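Long-range contact in lectin (Colocasia esculenta, PDB 5T1X), which binds mannose as a GNA-related plant lectin and agglutinates rabbit erythrocytes: residues Leu53-Tyr58 with Tyr83-His88. Residues are numbered along the deposited sequence; the frame is centred on the assembly and turned at random.
Sequences LTLTDY and YAAVLH
Tyr83 lies across the turn that follows strand 52-55, and Leu55 packs beside it, joining two of the three antiparallel sheets of the bulb-type (GNA-related) lectin domain, the β-prism II fold. From CB outward, the Tyr83 side chain passes from Leu55 to the backbone of Asp57 and Tyr58. CB packs on Leu55 CD2 at 3.8 Å. A chi1 of -72° sets CG anti to the carbonyl carbon of Tyr83, beside the backbone N. CD2 and then CE2 meet the carbonyl of Asp57, CE2 lying 3.3 Å from Asp57 O, which approaches the ring obliquely. Farther out, Tyr58 C sits 3.7 Å above the ring plane, displaced toward the rim, so the ring packs on main chain rather than on the Tyr58 side chain. CZ of Tyr83 also lies against this carbonyl, 3.8 Å from Tyr58 C. At the tip, OH is hydrogen-bonded to Val79 O. The turn itself is an ST turn: Tyr58 N donates to Thr56 OG1 (3.3 Å), which is also hydrogen-bonded to Glu60 N. The buried Leu55 side chain also touches Leu6, Leu61 and Val95. Its CD2 rests against the backbone of 83-88, 3.7 Å from both Tyr83 O and Ala85 N, and touches Ala85 CB at 4.2 Å.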
loop_
_atom_site.group_PDB
_atom_site.type_symbol
_atom_site.label_atom_id
_atom_site.label_comp_id
_atom_site.label_asym_id
_atom_site.label_seq_id
_atom_site.Cartn_x
_atom_site.Cartn_y
_atom_site.Cartn_z
ATOM N N LEU A 53 12.585 -1.857 12.376
ATOM C CA LEU A 53 11.134 -1.999 12.308
ATOM C C LEU A 53 10.792 -3.111 11.340
ATOM O O LEU A 53 11.325 -3.148 10.230
ATOM C CB LEU A 53 10.467 -0.672 11.872
ATOM C CG LEU A 53 8.935 -0.650 11.783
ATOM C CD1 LEU A 53 8.277 -0.805 13.155
ATOM C CD2 LEU A 53 8.454 0.630 11.130
ATOM N N THR A 54 9.924 -4.034 11.770
ATOM C CA THR A 54 9.457 -5.141 10.939
ATOM C C THR A 54 7.931 -5.225 11.031
ATOM O O THR A 54 7.306 -4.593 11.892
ATOM C CB THR A 54 10.122 -6.483 11.314
ATOM O OG1 THR A 54 9.928 -6.752 12.700
ATOM C CG2 THR A 54 11.605 -6.549 10.925
ATOM N N LEU A 55 7.339 -5.995 10.128
ATOM C CA LEU A 55 5.897 -6.203 10.084
ATOM C C LEU A 55 5.665 -7.699 10.001
ATOM O O LEU A 55 6.165 -8.340 9.079
ATOM C CB LEU A 55 5.298 -5.437 8.889
ATOM C CG LEU A 55 3.782 -5.522 8.642
ATOM C CD1 LEU A 55 2.994 -4.878 9.770
ATOM C CD2 LEU A 55 3.428 -4.835 7.337
ATOM N N THR A 56 4.983 -8.270 10.999
ATOM C CA THR A 56 4.745 -9.721 11.046
ATOM C C THR A 56 3.726 -10.162 9.989
ATOM O O THR A 56 3.036 -9.332 9.387
ATOM C CB THR A 56 4.295 -10.184 12.446
ATOM O OG1 THR A 56 2.941 -9.797 12.694
ATOM C CG2 THR A 56 5.199 -9.694 13.552
ATOM N N ASP A 57 3.624 -11.494 9.793
ATOM C CA ASP A 57 2.676 -12.117 8.866
ATOM C C ASP A 57 1.241 -12.010 9.397
ATOM O O ASP A 57 0.315 -12.423 8.710
ATOM C CB ASP A 57 3.056 -13.588 8.613
ATOM C CG ASP A 57 4.390 -13.782 7.910
ATOM O OD1 ASP A 57 4.859 -12.830 7.240
ATOM O OD2 ASP A 57 4.949 -14.901 7.996
ATOM N N TYR A 58 1.056 -11.405 10.583
ATOM C CA TYR A 58 -0.256 -11.166 11.191
ATOM C C TYR A 58 -0.573 -9.654 11.218
ATOM O O TYR A 58 -1.598 -9.241 11.765
ATOM C CB TYR A 58 -0.335 -11.790 12.589
ATOM C CG TYR A 58 -0.114 -13.285 12.564
ATOM C CD1 TYR A 58 -1.178 -14.165 12.391
ATOM C CD2 TYR A 58 1.164 -13.823 12.703
ATOM C CE1 TYR A 58 -0.976 -15.545 12.346
ATOM C CE2 TYR A 58 1.379 -15.199 12.643
ATOM C CZ TYR A 58 0.306 -16.055 12.460
ATOM O OH TYR A 58 0.514 -17.411 12.427
ATOM N N TYR A 83 0.838 -8.271 4.532
ATOM C CA TYR A 83 0.376 -6.974 5.020
ATOM C C TYR A 83 1.244 -5.854 4.482
ATOM O O TYR A 83 2.358 -6.097 4.009
ATOM C CB TYR A 83 0.389 -6.965 6.564
ATOM C CG TYR A 83 -0.716 -7.815 7.155
ATOM C CD1 TYR A 83 -1.902 -7.239 7.593
ATOM C CD2 TYR A 83 -0.587 -9.199 7.248
ATOM C CE1 TYR A 83 -2.947 -8.020 8.085
ATOM C CE2 TYR A 83 -1.637 -9.994 7.711
ATOM C CZ TYR A 83 -2.815 -9.396 8.128
ATOM O OH TYR A 83 -3.861 -10.147 8.589
ATOM N N ALA A 84 0.739 -4.628 4.577
ATOM C CA ALA A 84 1.484 -3.446 4.145
ATOM C C ALA A 84 1.268 -2.296 5.123
ATOM O O ALA A 84 0.117 -1.956 5.416
ATOM C CB ALA A 84 1.054 -3.034 2.741
ATOM N N ALA A 85 2.363 -1.716 5.637
ATOM C CA ALA A 85 2.323 -0.521 6.486
ATOM C C ALA A 85 2.621 0.639 5.560
ATOM O O ALA A 85 3.688 0.662 4.950
ATOM C CB ALA A 85 3.327 -0.608 7.625
ATOM N N VAL A 86 1.646 1.531 5.362
ATOM C CA VAL A 86 1.724 2.600 4.361
ATOM C C VAL A 86 1.673 3.966 5.007
ATOM O O VAL A 86 0.838 4.207 5.879
ATOM C CB VAL A 86 0.562 2.436 3.335
ATOM C CG1 VAL A 86 0.556 3.558 2.291
ATOM C CG2 VAL A 86 0.624 1.078 2.648
ATOM N N LEU A 87 2.552 4.867 4.556
ATOM C CA LEU A 87 2.529 6.235 5.047
ATOM C C LEU A 87 1.553 7.015 4.144
ATOM O O LEU A 87 1.868 7.363 2.999
ATOM C CB LEU A 87 3.935 6.852 5.098
ATOM C CG LEU A 87 4.055 8.283 5.643
ATOM C CD1 LEU A 87 3.285 8.479 6.939
ATOM C CD2 LEU A 87 5.506 8.657 5.852
ATOM N N HIS A 88 0.342 7.248 4.680
ATOM C CA HIS A 88 -0.738 7.976 4.013
ATOM C C HIS A 88 -0.332 9.445 3.814
ATOM O O HIS A 88 0.298 10.013 4.716
ATOM C CB HIS A 88 -2.019 7.877 4.864
ATOM C CG HIS A 88 -3.269 8.305 4.160
ATOM N ND1 HIS A 88 -3.580 9.642 3.990
ATOM C CD2 HIS A 88 -4.284 7.552 3.670
ATOM C CE1 HIS A 88 -4.747 9.663 3.365
ATOM N NE2 HIS A 88 -5.216 8.431 3.160
#